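Local coordinates for protein ASCH domain (Vibrio cholerae TMA 21, PDB 3S9X) that is of unknown function but carries an ASCH domain of the PUA clan and so probably binds RNA or another nucleic acid, at residues E15-S20 against G77-V82; D35-D40 against G54-S59; Y42-C47 against T83-K88; C60-W65 against S133-E138; E71-V76 against L148-H153. One frame throughout, in Å; residues are numbered along the deposited sequence.

Contact 1. Residues E15-S20 against G77-V82; sequences EQYLSS and GHLQVV
Tyr17 and Leu79 make the main touch between helix 8-19 and strand 79-83, and their side chains cross at about a right angle. No hydrogen bond links the two segments; their nearest CA atoms, those of Tyr17 and Val81, are still 10.0 Å apart, so only long side chains bridge the gap. Traced outward from CB, which is directed at the strand, the tyrosine swings CG to the far side of its backbone N (chi1 169°), and the ring thereby extends off the helix. Along one side of that ring, CD2 lies 4.1 Å from Leu79 CD1 and CE2 comes to 3.8 Å from the same methyl, which sits near the ring plane and hence at the edge. Farther out the hydroxyl, OH, is hydrogen-bonded to Tyr29 OH, which gives the polar end a partner in an otherwise buried place. The contact is helix-on-sheet packing, with helix 8-19 laid against the mixed sheet; Val157 of strand 148-158 touches both Tyr17 and Leu79, while Ile92 of strand 89-102 adds to the surroundings of the ring. Leu18, the next residue along the helix, brings its CD2 to 4.2 Å from Leu79 CD1, and this one leucine methyl therefore meets two successive helix residues. Ser20 OG donates to Tyr17 O over 2.7 Å, and Ser20 N binds that carbonyl too.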
# COMPACT_ATOMS: atom_id res chain seq x y z
N GLU A 15 14.03 -5.45 11.25
CA GLU A 15 14.58 -5.86 12.55
C GLU A 15 14.99 -4.66 13.37
O GLU A 15 14.86 -4.68 14.60
CB GLU A 15 15.72 -6.86 12.42
CG GLU A 15 15.30 -8.17 11.94
CD GLU A 15 14.58 -9.10 13.00
OE1 GLU A 15 14.63 -10.36 12.75
OE2 GLU A 15 13.95 -8.60 14.03
N GLN A 16 15.47 -3.57 12.72
CA GLN A 16 15.77 -2.36 13.46
C GLN A 16 14.53 -1.81 14.10
O GLN A 16 14.55 -1.39 15.28
CB GLN A 16 16.47 -1.31 12.59
CG GLN A 16 17.86 -1.66 12.18
CD GLN A 16 18.58 -0.66 11.40
OE1 GLN A 16 19.74 -0.24 11.74
NE2 GLN A 16 17.98 -0.28 10.34
N TYR A 17 13.43 -1.74 13.36
CA TYR A 17 12.19 -1.24 13.96
C TYR A 17 11.79 -2.14 15.16
O TYR A 17 11.43 -1.64 16.19
CB TYR A 17 11.07 -1.20 12.93
CG TYR A 17 9.72 -0.95 13.56
CD1 TYR A 17 9.49 0.15 14.36
CD2 TYR A 17 8.68 -1.90 13.44
CE1 TYR A 17 8.28 0.36 14.99
CE2 TYR A 17 7.45 -1.66 14.07
CZ TYR A 17 7.24 -0.52 14.84
OH TYR A 17 6.07 -0.29 15.50
N LEU A 18 11.72 -3.44 14.93
CA LEU A 18 11.28 -4.33 16.02
C LEU A 18 12.12 -4.24 17.25
O LEU A 18 11.59 -4.28 18.35
CB LEU A 18 11.14 -5.71 15.49
CG LEU A 18 10.13 -5.94 14.34
CD1 LEU A 18 10.18 -7.44 13.79
CD2 LEU A 18 8.67 -5.63 14.81
N SER A 19 13.41 -4.00 17.08
CA SER A 19 14.28 -3.86 18.22
C SER A 19 14.15 -2.47 18.87
O SER A 19 14.59 -2.29 20.02
CB SER A 19 15.73 -4.26 17.93
OG SER A 19 16.31 -3.39 16.99
N SER A 20 13.51 -1.50 18.22
CA SER A 20 13.43 -0.15 18.75
C SER A 20 12.14 0.02 19.58
O SER A 20 11.89 1.05 20.20
CB SER A 20 13.36 0.83 17.50
OG SER A 20 11.98 0.86 16.98
N GLY A 77 -2.82 -3.92 11.31
CA GLY A 77 -1.64 -4.30 12.07
C GLY A 77 -0.50 -4.88 11.22
O GLY A 77 0.64 -5.08 11.71
N HIS A 78 -0.74 -5.15 9.93
CA HIS A 78 0.32 -5.51 9.02
C HIS A 78 1.42 -4.43 8.98
O HIS A 78 1.09 -3.25 8.88
CB HIS A 78 -0.30 -5.69 7.61
CG HIS A 78 0.71 -6.07 6.57
ND1 HIS A 78 1.08 -7.38 6.32
CD2 HIS A 78 1.35 -5.33 5.64
CE1 HIS A 78 1.94 -7.40 5.32
NE2 HIS A 78 2.11 -6.17 4.87
N LEU A 79 2.67 -4.88 8.89
CA LEU A 79 3.78 -4.00 8.64
C LEU A 79 4.36 -4.25 7.24
O LEU A 79 4.64 -5.36 6.85
CB LEU A 79 4.93 -4.28 9.63
CG LEU A 79 4.65 -3.94 11.08
CD1 LEU A 79 5.83 -4.39 11.96
CD2 LEU A 79 4.43 -2.43 11.23
N GLN A 80 4.52 -3.15 6.51
CA GLN A 80 5.16 -3.17 5.21
C GLN A 80 6.43 -2.29 5.30
O GLN A 80 6.34 -1.09 5.62
CB GLN A 80 4.28 -2.69 4.07
CG GLN A 80 4.96 -2.60 2.76
CD GLN A 80 4.13 -2.14 1.60
OE1 GLN A 80 2.89 -2.18 1.67
NE2 GLN A 80 4.80 -1.71 0.50
N VAL A 81 7.56 -2.88 4.90
CA VAL A 81 8.72 -2.12 4.60
C VAL A 81 8.48 -1.52 3.22
O VAL A 81 8.40 -2.25 2.22
CB VAL A 81 10.05 -2.93 4.65
CG1 VAL A 81 11.20 -2.02 4.28
CG2 VAL A 81 10.20 -3.65 6.01
N VAL A 82 8.39 -0.21 3.18
CA VAL A 82 8.19 0.58 1.93
C VAL A 82 9.55 0.84 1.35
O VAL A 82 10.35 1.55 1.95
CB VAL A 82 7.40 1.87 2.20
CG1 VAL A 82 7.23 2.68 0.88
CG2 VAL A 82 6.09 1.58 2.93

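Contact 2. Residues D35-D40 against G54-S59; sequences DYFCAD and GEKRAS
Phe37 and Ser59 stand closest in backbone terms, with CA atoms 9.0 Å apart, so the irregular loop 35-40 and the segment 54-59, which becomes a strand at Ala58, meet through side chains alone. Before that strand, Gly54 ends helix 41-52 in a Schellman motif at a phi of 80°. The Phe37 ring supplies nearly all of the loop's side of the contact: its CE1 lies 3.8 Å from Ser59 CB, which is in the ring plane at the edge, and its CD1 lies 4.2 Å from Lys56 CE. Lys56 runs extended as far as CE and bends only at chi4 (77°), where NZ turns off to a weak bond with Ala58 O and to salt bridges with Glu114 and Glu116. Arg57 NH2 reaches back to Gly54 O at 2.9 Å, in the plane of both groups. The chemistry implies a division of labour along Lys56: its methylene end packs against an aromatic ring, while its ammonium, on a buried residue, is probably balanced by the carboxylates of Glu114 and Glu116.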
# COMPACT_ATOMS: atom_id res chain seq x y z
N ASP A 35 7.88 -4.06 -0.13
CA ASP A 35 7.54 -3.78 -1.54
C ASP A 35 7.59 -2.25 -1.74
O ASP A 35 7.55 -1.47 -0.80
CB ASP A 35 6.08 -4.24 -1.78
CG ASP A 35 5.86 -5.17 -2.98
OD1 ASP A 35 4.84 -4.93 -3.70
OD2 ASP A 35 6.56 -6.16 -3.19
N TYR A 36 7.65 -1.87 -3.01
CA TYR A 36 7.41 -0.53 -3.44
C TYR A 36 5.95 -0.36 -3.81
O TYR A 36 5.24 -1.33 -4.05
CB TYR A 36 8.38 -0.08 -4.56
CG TYR A 36 8.35 -0.91 -5.82
CD1 TYR A 36 7.33 -0.73 -6.77
CD2 TYR A 36 9.30 -1.86 -6.07
CE1 TYR A 36 7.28 -1.51 -7.90
CE2 TYR A 36 9.33 -2.59 -7.26
CZ TYR A 36 8.30 -2.39 -8.17
OH TYR A 36 8.27 -3.13 -9.34
N PHE A 37 5.51 0.90 -3.89
CA PHE A 37 4.20 1.26 -4.37
C PHE A 37 4.32 1.63 -5.85
O PHE A 37 5.40 2.02 -6.34
CB PHE A 37 3.69 2.49 -3.61
CG PHE A 37 3.10 2.18 -2.24
CD1 PHE A 37 1.76 2.22 -2.05
CD2 PHE A 37 3.89 1.76 -1.20
CE1 PHE A 37 1.21 1.94 -0.79
CE2 PHE A 37 3.26 1.42 0.05
CZ PHE A 37 1.96 1.49 0.20
N CYS A 38 3.21 1.45 -6.57
CA CYS A 38 3.09 1.82 -7.98
C CYS A 38 3.74 0.80 -8.91
O CYS A 38 4.32 -0.20 -8.44
CB CYS A 38 3.51 3.27 -8.28
SG CYS A 38 3.03 4.45 -7.09
N ALA A 39 3.70 1.08 -10.22
CA ALA A 39 4.23 0.17 -11.22
C ALA A 39 5.30 0.80 -12.09
O ALA A 39 5.68 0.22 -13.09
CB ALA A 39 3.06 -0.40 -12.10
N ASP A 40 5.79 1.96 -11.70
CA ASP A 40 6.89 2.59 -12.44
C ASP A 40 7.82 3.30 -11.47
O ASP A 40 7.41 3.62 -10.37
CB ASP A 40 6.37 3.56 -13.53
CG ASP A 40 5.66 4.78 -12.95
OD1 ASP A 40 4.39 4.76 -12.70
OD2 ASP A 40 6.31 5.76 -12.60
N GLY A 54 4.41 11.61 5.48
CA GLY A 54 3.06 11.70 5.99
C GLY A 54 2.04 12.29 5.05
O GLY A 54 0.92 12.58 5.47
N GLU A 55 2.42 12.49 3.79
CA GLU A 55 1.49 12.99 2.80
C GLU A 55 0.60 11.93 2.13
O GLU A 55 -0.52 12.22 1.75
CB GLU A 55 2.28 13.72 1.73
CG GLU A 55 2.94 15.00 2.11
CD GLU A 55 1.85 16.05 2.11
OE1 GLU A 55 1.38 16.51 1.01
OE2 GLU A 55 1.44 16.33 3.25
N LYS A 56 1.09 10.70 2.05
CA LYS A 56 0.34 9.58 1.51
C LYS A 56 0.12 8.65 2.68
O LYS A 56 1.06 8.15 3.27
CB LYS A 56 1.07 8.88 0.36
CG LYS A 56 0.39 7.57 -0.08
CD LYS A 56 0.87 7.04 -1.39
CE LYS A 56 -0.05 6.00 -1.97
NZ LYS A 56 -1.23 6.72 -2.55
N ARG A 57 -1.18 8.47 3.01
CA ARG A 57 -1.58 7.73 4.22
C ARG A 57 -2.62 6.66 3.88
O ARG A 57 -3.25 6.08 4.78
CB ARG A 57 -2.14 8.73 5.25
CG ARG A 57 -1.17 9.82 5.65
CD ARG A 57 -1.81 10.74 6.69
NE ARG A 57 -3.01 11.43 6.16
CZ ARG A 57 -3.03 12.46 5.32
NH1 ARG A 57 -4.22 12.92 4.90
NH2 ARG A 57 -1.88 13.06 4.92
N ALA A 58 -2.80 6.36 2.59
CA ALA A 58 -3.83 5.40 2.15
C ALA A 58 -3.43 4.93 0.77
O ALA A 58 -2.64 5.55 0.04
CB ALA A 58 -5.21 6.04 2.14
N SER A 59 -4.00 3.80 0.40
CA SER A 59 -3.87 3.20 -0.91
C SER A 59 -5.06 2.35 -1.21
O SER A 59 -5.84 2.08 -0.31
CB SER A 59 -2.60 2.40 -0.98
OG SER A 59 -2.63 1.23 -0.21

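Contact 3. Residues Y42-C47 against T83-K88; sequences YNANVC and TNWDGK
Asn45 of helix 41-52 lies against Asn84, their CA atoms 5.1 Å apart, where a type I turn from Asn84 to Gly87 joins strands 79-83 and 89-102 as a beta hairpin. The direct polar link is Trp85 N to Asn45 OD1, 2.8 Å long and nearly straight (171° at the hydrogen), with the donor in the plane of the amide carbonyl. The same oxygen also touches Asn84 CB at 3.2 Å. Ala44 CB, one residue earlier, rests 4.0 Å from Trp85 CE3, while the rest of the indole, its CG anti to N (chi1 -179°), leads away toward Tyr36. Water 1 donates to both Ala44 O and Thr83 O; water 2 accepts a hydrogen bond from Asn45 ND2 and lies 2.6 Å from Asp86 OD2. Within the turn, Asn84 OD1 receives Lys88 N from 46° above its carbonyl plane. The chemistry implies that one helix amide, using both its oxygen and its nitrogen, clamps the hairpin through a backbone N-H and a water, which probably fixes the turn's orientation on the helix.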
# COMPACT_ATOMS: atom_id res chain seq x y z
N TYR A 42 9.30 6.32 -11.38
CA TYR A 42 9.07 7.68 -10.99
C TYR A 42 8.04 7.71 -9.88
O TYR A 42 8.24 8.36 -8.85
CB TYR A 42 8.55 8.46 -12.22
CG TYR A 42 7.98 9.78 -11.85
CD1 TYR A 42 8.78 10.85 -11.64
CD2 TYR A 42 6.63 9.90 -11.61
CE1 TYR A 42 8.22 12.09 -11.19
CE2 TYR A 42 6.08 11.05 -11.19
CZ TYR A 42 6.84 12.13 -10.97
OH TYR A 42 6.23 13.27 -10.47
N ASN A 43 6.89 7.05 -10.09
CA ASN A 43 5.82 7.07 -9.08
C ASN A 43 6.21 6.25 -7.84
O ASN A 43 5.86 6.66 -6.75
CB ASN A 43 4.50 6.60 -9.64
CG ASN A 43 3.88 7.64 -10.57
OD1 ASN A 43 3.69 7.39 -11.77
ND2 ASN A 43 3.60 8.75 -10.04
N ALA A 44 6.96 5.14 -7.99
CA ALA A 44 7.38 4.35 -6.82
C ALA A 44 8.18 5.22 -5.87
O ALA A 44 8.02 5.22 -4.68
CB ALA A 44 8.17 3.14 -7.21
N ASN A 45 9.08 6.02 -6.46
CA ASN A 45 10.00 6.79 -5.62
C ASN A 45 9.30 7.97 -5.02
O ASN A 45 9.55 8.33 -3.84
CB ASN A 45 11.26 7.16 -6.40
CG ASN A 45 12.11 5.92 -6.76
OD1 ASN A 45 11.83 4.85 -6.24
ND2 ASN A 45 13.08 6.05 -7.66
N VAL A 46 8.50 8.66 -5.82
CA VAL A 46 7.66 9.78 -5.30
C VAL A 46 6.74 9.27 -4.19
O VAL A 46 6.64 9.88 -3.10
CB VAL A 46 6.88 10.50 -6.46
CG1 VAL A 46 5.66 11.28 -5.89
CG2 VAL A 46 7.82 11.38 -7.26
N CYS A 47 6.08 8.14 -4.40
CA CYS A 47 5.17 7.64 -3.35
C CYS A 47 5.91 7.19 -2.08
O CYS A 47 5.40 7.44 -1.00
CB CYS A 47 4.32 6.49 -3.85
SG CYS A 47 2.89 7.06 -4.81
N THR A 83 9.83 0.24 0.20
CA THR A 83 11.09 0.49 -0.48
C THR A 83 10.87 1.45 -1.66
O THR A 83 9.72 1.70 -2.09
CB THR A 83 11.70 -0.80 -1.02
OG1 THR A 83 11.01 -1.25 -2.17
CG2 THR A 83 11.72 -1.94 0.04
N ASN A 84 11.97 1.98 -2.16
CA ASN A 84 11.93 2.61 -3.43
C ASN A 84 11.98 1.59 -4.54
O ASN A 84 11.92 0.39 -4.32
CB ASN A 84 13.00 3.72 -3.53
CG ASN A 84 14.42 3.20 -3.62
OD1 ASN A 84 14.65 1.99 -3.79
ND2 ASN A 84 15.37 4.13 -3.46
N TRP A 85 12.02 2.06 -5.79
CA TRP A 85 12.01 1.17 -6.94
C TRP A 85 13.09 0.11 -6.89
O TRP A 85 12.86 -0.99 -7.38
CB TRP A 85 12.11 2.04 -8.20
CG TRP A 85 12.11 1.32 -9.52
CD1 TRP A 85 13.17 1.15 -10.34
CD2 TRP A 85 11.00 0.71 -10.19
NE1 TRP A 85 12.79 0.52 -11.53
CE2 TRP A 85 11.45 0.26 -11.44
CE3 TRP A 85 9.64 0.56 -9.86
CZ2 TRP A 85 10.63 -0.37 -12.34
CZ3 TRP A 85 8.80 -0.08 -10.81
CH2 TRP A 85 9.31 -0.48 -12.04
N ASP A 86 14.23 0.54 -6.40
CA ASP A 86 15.41 -0.27 -6.31
C ASP A 86 15.59 -1.10 -5.03
O ASP A 86 16.65 -1.70 -4.86
CB ASP A 86 16.61 0.61 -6.60
CG ASP A 86 16.73 0.86 -8.11
OD1 ASP A 86 16.97 -0.15 -8.85
OD2 ASP A 86 16.71 2.03 -8.52
N GLY A 87 14.51 -1.15 -4.27
CA GLY A 87 14.50 -1.99 -3.10
C GLY A 87 15.15 -1.41 -1.85
O GLY A 87 15.30 -2.13 -0.86
N LYS A 88 15.63 -0.19 -1.88
CA LYS A 88 16.18 0.47 -0.73
C LYS A 88 15.05 0.76 0.25
O LYS A 88 14.10 1.41 -0.12
CB LYS A 88 16.90 1.76 -1.09
CG LYS A 88 17.55 2.40 0.12
CD LYS A 88 18.16 3.78 -0.23
CE LYS A 88 18.71 4.54 0.98
NZ LYS A 88 19.52 3.62 1.89
O HOH W 1 7.38 2.96 -3.12
O HOH W 2 15.10 4.11 -8.48

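Contact 4. Residues C60-W65 against S133-E138; sequences CSLEYW and SRECHE
Trp65 and Glu135 are joined by the direct hydrogen bond of this contact: the indole NE1 donates to Glu135 OE1 over 3.1 Å at a nearly straight 171°. The oxygen lies in the indole plane, at the ring's edge, yet the N-H meets the carboxylate from well above its own plane, about 60° out of it, as the two flat groups are turned strongly against each other. Glu135 reaches this position on a chain that stays extended beyond CG. Its other oxygen, OE2, sits 3.8 Å from Trp65 CZ2, one carbon beyond the ring-fusion atom CE2, so the carboxylate lies alongside the NE1-CE2-CZ2 rim.

A water supplies the second kind of link. Water 3 accepts from Leu62 N and donates to Glu135 OE1 at 2.6 Å, so this one oxygen accepts two hydrogen bonds, which hold the carboxylate in place.

Apolar packing is confined to Leu62 CD1, 3.9 Å from Cys136 SG. The same methyl makes a van der Waals touch on a polar atom, Glu135 OE1, at 3.6 Å, and the leucine and glutamate slide past each other in opposite directions.

In the fold, helix 121-139 thus covers the end of the edge strand 58-62 and Trp65 of helix 64-67. Phe132 of the same long helix and Leu149 of the adjoining strand 148-158 both touch Leu62, and Leu139 touches Trp65.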
# COMPACT_ATOMS: atom_id res chain seq x y z
N CYS A 60 -5.21 1.90 -2.46
CA CYS A 60 -6.31 1.04 -2.79
C CYS A 60 -5.88 0.03 -3.89
O CYS A 60 -4.80 0.13 -4.50
CB CYS A 60 -7.51 1.85 -3.28
SG CYS A 60 -7.33 2.69 -4.82
N SER A 61 -6.72 -0.99 -4.04
CA SER A 61 -6.53 -2.03 -5.01
C SER A 61 -7.89 -2.63 -5.41
O SER A 61 -8.87 -2.48 -4.71
CB SER A 61 -5.66 -3.11 -4.41
OG SER A 61 -6.18 -3.73 -3.26
N LEU A 62 -7.93 -3.33 -6.55
CA LEU A 62 -9.14 -4.00 -6.97
C LEU A 62 -9.49 -5.14 -6.08
O LEU A 62 -8.71 -6.02 -5.79
CB LEU A 62 -9.03 -4.51 -8.39
CG LEU A 62 -8.78 -3.49 -9.52
CD1 LEU A 62 -8.46 -4.24 -10.82
CD2 LEU A 62 -10.00 -2.59 -9.69
N GLU A 63 -10.73 -5.15 -5.61
CA GLU A 63 -11.19 -6.26 -4.76
C GLU A 63 -11.17 -7.63 -5.48
O GLU A 63 -10.97 -8.66 -4.83
CB GLU A 63 -12.59 -5.96 -4.28
CG GLU A 63 -12.99 -6.87 -3.13
CD GLU A 63 -13.67 -8.11 -3.52
OE1 GLU A 63 -14.19 -8.22 -4.65
OE2 GLU A 63 -13.67 -9.01 -2.66
N TYR A 64 -11.25 -7.61 -6.79
CA TYR A 64 -11.20 -8.77 -7.64
C TYR A 64 -10.01 -9.64 -7.30
O TYR A 64 -10.09 -10.89 -7.32
CB TYR A 64 -11.11 -8.35 -9.10
CG TYR A 64 -11.31 -9.48 -10.09
CD1 TYR A 64 -12.57 -9.77 -10.60
CD2 TYR A 64 -10.26 -10.21 -10.56
CE1 TYR A 64 -12.77 -10.74 -11.52
CE2 TYR A 64 -10.43 -11.18 -11.53
CZ TYR A 64 -11.71 -11.43 -12.01
OH TYR A 64 -11.92 -12.42 -12.94
N TRP A 65 -8.88 -9.02 -6.93
CA TRP A 65 -7.68 -9.81 -6.60
C TRP A 65 -7.91 -10.75 -5.45
O TRP A 65 -7.28 -11.83 -5.30
CB TRP A 65 -6.50 -8.89 -6.25
CG TRP A 65 -5.92 -8.20 -7.43
CD1 TRP A 65 -6.06 -6.90 -7.73
CD2 TRP A 65 -5.15 -8.78 -8.49
NE1 TRP A 65 -5.37 -6.60 -8.87
CE2 TRP A 65 -4.78 -7.73 -9.33
CE3 TRP A 65 -4.63 -10.07 -8.75
CZ2 TRP A 65 -4.01 -7.93 -10.48
CZ3 TRP A 65 -3.81 -10.27 -9.88
CH2 TRP A 65 -3.51 -9.21 -10.74
N SER A 133 -7.26 -0.30 -15.54
CA SER A 133 -7.60 -0.83 -16.89
C SER A 133 -6.55 -1.83 -17.37
O SER A 133 -6.91 -2.88 -17.89
CB SER A 133 -7.80 0.31 -17.87
OG SER A 133 -8.95 1.10 -17.55
N ARG A 134 -5.28 -1.49 -17.14
CA ARG A 134 -4.17 -2.38 -17.50
C ARG A 134 -4.23 -3.69 -16.72
O ARG A 134 -4.06 -4.77 -17.30
CB ARG A 134 -2.81 -1.74 -17.25
CG ARG A 134 -2.42 -0.68 -18.26
CD ARG A 134 -1.27 -1.13 -19.25
N GLU A 135 -4.44 -3.60 -15.40
CA GLU A 135 -4.58 -4.82 -14.58
C GLU A 135 -5.75 -5.65 -15.06
O GLU A 135 -5.63 -6.82 -15.18
CB GLU A 135 -4.78 -4.58 -13.06
CG GLU A 135 -3.62 -4.05 -12.34
CD GLU A 135 -3.80 -4.12 -10.83
OE1 GLU A 135 -4.94 -3.90 -10.38
OE2 GLU A 135 -2.79 -4.33 -10.14
N CYS A 136 -6.87 -5.02 -15.35
CA CYS A 136 -8.03 -5.73 -15.77
C CYS A 136 -7.76 -6.50 -17.09
O CYS A 136 -8.10 -7.69 -17.22
CB CYS A 136 -9.23 -4.85 -15.99
SG CYS A 136 -10.01 -4.39 -14.39
N HIS A 137 -7.10 -5.85 -18.05
CA HIS A 137 -6.78 -6.54 -19.30
C HIS A 137 -6.00 -7.84 -18.98
O HIS A 137 -6.28 -8.87 -19.57
CB HIS A 137 -5.98 -5.65 -20.27
CG HIS A 137 -5.67 -6.35 -21.56
ND1 HIS A 137 -6.61 -6.51 -22.55
CD2 HIS A 137 -4.59 -7.09 -21.95
CE1 HIS A 137 -6.09 -7.20 -23.55
NE2 HIS A 137 -4.86 -7.58 -23.20
N GLU A 138 -4.95 -7.75 -18.12
CA GLU A 138 -4.18 -8.94 -17.81
C GLU A 138 -5.00 -9.96 -17.06
O GLU A 138 -4.75 -11.17 -17.28
CB GLU A 138 -2.90 -8.62 -16.99
O HOH W 3 -5.23 -3.43 -7.87

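Contact 5. Residues E71-V76 against L148-H153; sequences ELMPQV and LLVLEH
Pro74 meets both Val150 and Glu152, and these touches form the first shell of a contact that has no hydrogen bond across it. Pro74 and Val150 reach toward each other, Pro74 CG standing 3.8 Å from Val150 CG1. The side chains of Glu152 and Pro74 cross at about a right angle: OE2 of the glutamate approaches Pro74 CG to 3.4 Å, while its CD and OE1 lie close to the proline CB. Met73, present as selenomethionine, takes the other branch of the valine, with SE 3.8 Å from Val150 CG2; its terminal CE stays 4.1 Å from Val150 CG1 and equally far from CG2, so the group straddles the two methyls.

The next shell explains these positions. The selenomethionine chain is folded at both chi2 (-81°) and chi3 (-69°), which curls SE and CE back over the strand instead of letting them run out along the loop. Val150 and Glu152, two residues apart on a strand, present their CB atoms to the same face, whereas Leu151 between them points the other way. Tyr66 of helix 64-67 touches Met73, Pro74 and Val150 alike.

Strand 148-158 lies in the sheet between strands 89-102 and 58-62, and the loop 71-76, on its way from helix 64-67 to strand 79-83, passes across one face of it; Val98 packs on Val150 and Ile95 on Glu152 from strand 89-102.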
# COMPACT_ATOMS: atom_id res chain seq x y z
N GLU A 71 -6.00 -13.75 -3.53
CA GLU A 71 -5.01 -13.04 -2.76
C GLU A 71 -5.50 -12.80 -1.35
O GLU A 71 -6.69 -12.65 -1.13
CB GLU A 71 -4.62 -11.76 -3.44
CG GLU A 71 -3.86 -11.97 -4.74
CD GLU A 71 -3.09 -10.69 -5.21
OE1 GLU A 71 -2.55 -10.77 -6.36
OE2 GLU A 71 -3.03 -9.66 -4.45
N LEU A 72 -4.60 -12.84 -0.39
CA LEU A 72 -5.02 -12.59 0.98
C LEU A 72 -5.36 -11.12 1.21
O LEU A 72 -4.62 -10.20 0.79
CB LEU A 72 -3.93 -13.01 2.00
CG LEU A 72 -3.46 -14.46 2.01
CD1 LEU A 72 -2.56 -14.86 3.22
CD2 LEU A 72 -4.70 -15.39 1.89
N MSE A 73 -6.49 -10.90 1.87
CA MSE A 73 -6.85 -9.52 2.19
C MSE A 73 -5.81 -8.84 3.08
O MSE A 73 -5.21 -9.47 3.97
CB MSE A 73 -8.19 -9.44 2.91
CG MSE A 73 -9.35 -9.61 1.91
SE MSE A 73 -9.80 -8.08 0.99
CE MSE A 73 -10.53 -7.07 2.45
N PRO A 74 -5.61 -7.55 2.87
CA PRO A 74 -4.81 -6.78 3.82
C PRO A 74 -5.44 -6.79 5.21
O PRO A 74 -6.66 -6.83 5.31
CB PRO A 74 -4.78 -5.40 3.22
CG PRO A 74 -5.98 -5.26 2.55
CD PRO A 74 -6.22 -6.67 1.88
N GLN A 75 -4.60 -6.77 6.24
CA GLN A 75 -5.03 -6.85 7.62
C GLN A 75 -4.54 -5.65 8.41
O GLN A 75 -3.38 -5.24 8.30
CB GLN A 75 -4.33 -8.04 8.36
CG GLN A 75 -4.81 -9.32 8.23
CD GLN A 75 -3.83 -10.38 8.70
OE1 GLN A 75 -3.03 -10.26 9.73
NE2 GLN A 75 -3.90 -11.50 8.01
N VAL A 76 -5.40 -5.13 9.26
CA VAL A 76 -5.01 -4.21 10.29
C VAL A 76 -3.82 -4.76 11.07
O VAL A 76 -3.82 -5.95 11.42
CB VAL A 76 -6.20 -3.79 11.19
CG1 VAL A 76 -5.78 -3.00 12.38
CG2 VAL A 76 -7.26 -3.02 10.34
N LEU A 148 -15.59 -2.88 -7.18
CA LEU A 148 -15.19 -2.63 -5.80
C LEU A 148 -13.69 -2.53 -5.63
O LEU A 148 -12.96 -3.28 -6.26
CB LEU A 148 -15.69 -3.74 -4.88
CG LEU A 148 -17.10 -3.75 -4.40
CD1 LEU A 148 -17.25 -5.11 -3.65
CD2 LEU A 148 -17.43 -2.46 -3.53
N LEU A 149 -13.30 -1.63 -4.73
CA LEU A 149 -11.91 -1.42 -4.30
C LEU A 149 -11.79 -1.82 -2.84
O LEU A 149 -12.73 -1.60 -2.10
CB LEU A 149 -11.48 0.02 -4.51
CG LEU A 149 -11.65 0.62 -5.91
CD1 LEU A 149 -11.14 2.07 -5.89
CD2 LEU A 149 -11.07 -0.24 -7.00
N VAL A 150 -10.59 -2.30 -2.49
CA VAL A 150 -10.20 -2.40 -1.11
C VAL A 150 -9.35 -1.20 -0.75
O VAL A 150 -8.33 -0.93 -1.39
CB VAL A 150 -9.47 -3.74 -0.79
CG1 VAL A 150 -8.91 -3.78 0.64
CG2 VAL A 150 -10.39 -4.95 -1.08
N LEU A 151 -9.82 -0.47 0.26
CA LEU A 151 -9.16 0.77 0.75
C LEU A 151 -8.36 0.41 1.97
O LEU A 151 -8.88 -0.23 2.92
CB LEU A 151 -10.21 1.77 1.17
CG LEU A 151 -11.30 2.11 0.09
CD1 LEU A 151 -12.14 3.28 0.63
CD2 LEU A 151 -10.78 2.44 -1.31
N GLU A 152 -7.09 0.84 2.00
CA GLU A 152 -6.22 0.66 3.17
C GLU A 152 -5.74 2.02 3.67
O GLU A 152 -5.39 2.90 2.85
CB GLU A 152 -4.99 -0.17 2.81
CG GLU A 152 -5.31 -1.54 2.38
CD GLU A 152 -4.09 -2.28 1.75
OE1 GLU A 152 -3.05 -2.26 2.41
OE2 GLU A 152 -4.30 -2.90 0.70
N HIS A 153 -5.82 2.25 4.97
CA HIS A 153 -5.18 3.39 5.59
C HIS A 153 -3.99 2.89 6.40
O HIS A 153 -4.02 1.75 6.93
CB HIS A 153 -6.13 4.16 6.45
CG HIS A 153 -7.16 4.94 5.70
ND1 HIS A 153 -8.25 4.37 5.10
CD2 HIS A 153 -7.26 6.26 5.49
CE1 HIS A 153 -8.99 5.34 4.55
NE2 HIS A 153 -8.38 6.48 4.72

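From the N terminus, helix 8-19 opens contact 1, whose loop closes only at strand 79-83. Contact 2 is nested inside that loop, running from the end of strand 32-35 to the start of strand 58-62. Contact 3 leaves helix 41-52 and closes just after contact 1, crossing both earlier contacts. Contact 4 follows contact 2 in series and ties strand 58-62 to the distant helix 121-139; contact 5 then brings loop 71-76 onto strand 148-158. These last two cross each other, and each crosses contacts 1 and 3. Probable backbone hydrogen bonds join contacts 2, 4 and 5 (Ser59 to Glu152, Ser61 to Val150) and, through Asp35 with Val81 and Thr83, contacts 1, 2 and 3.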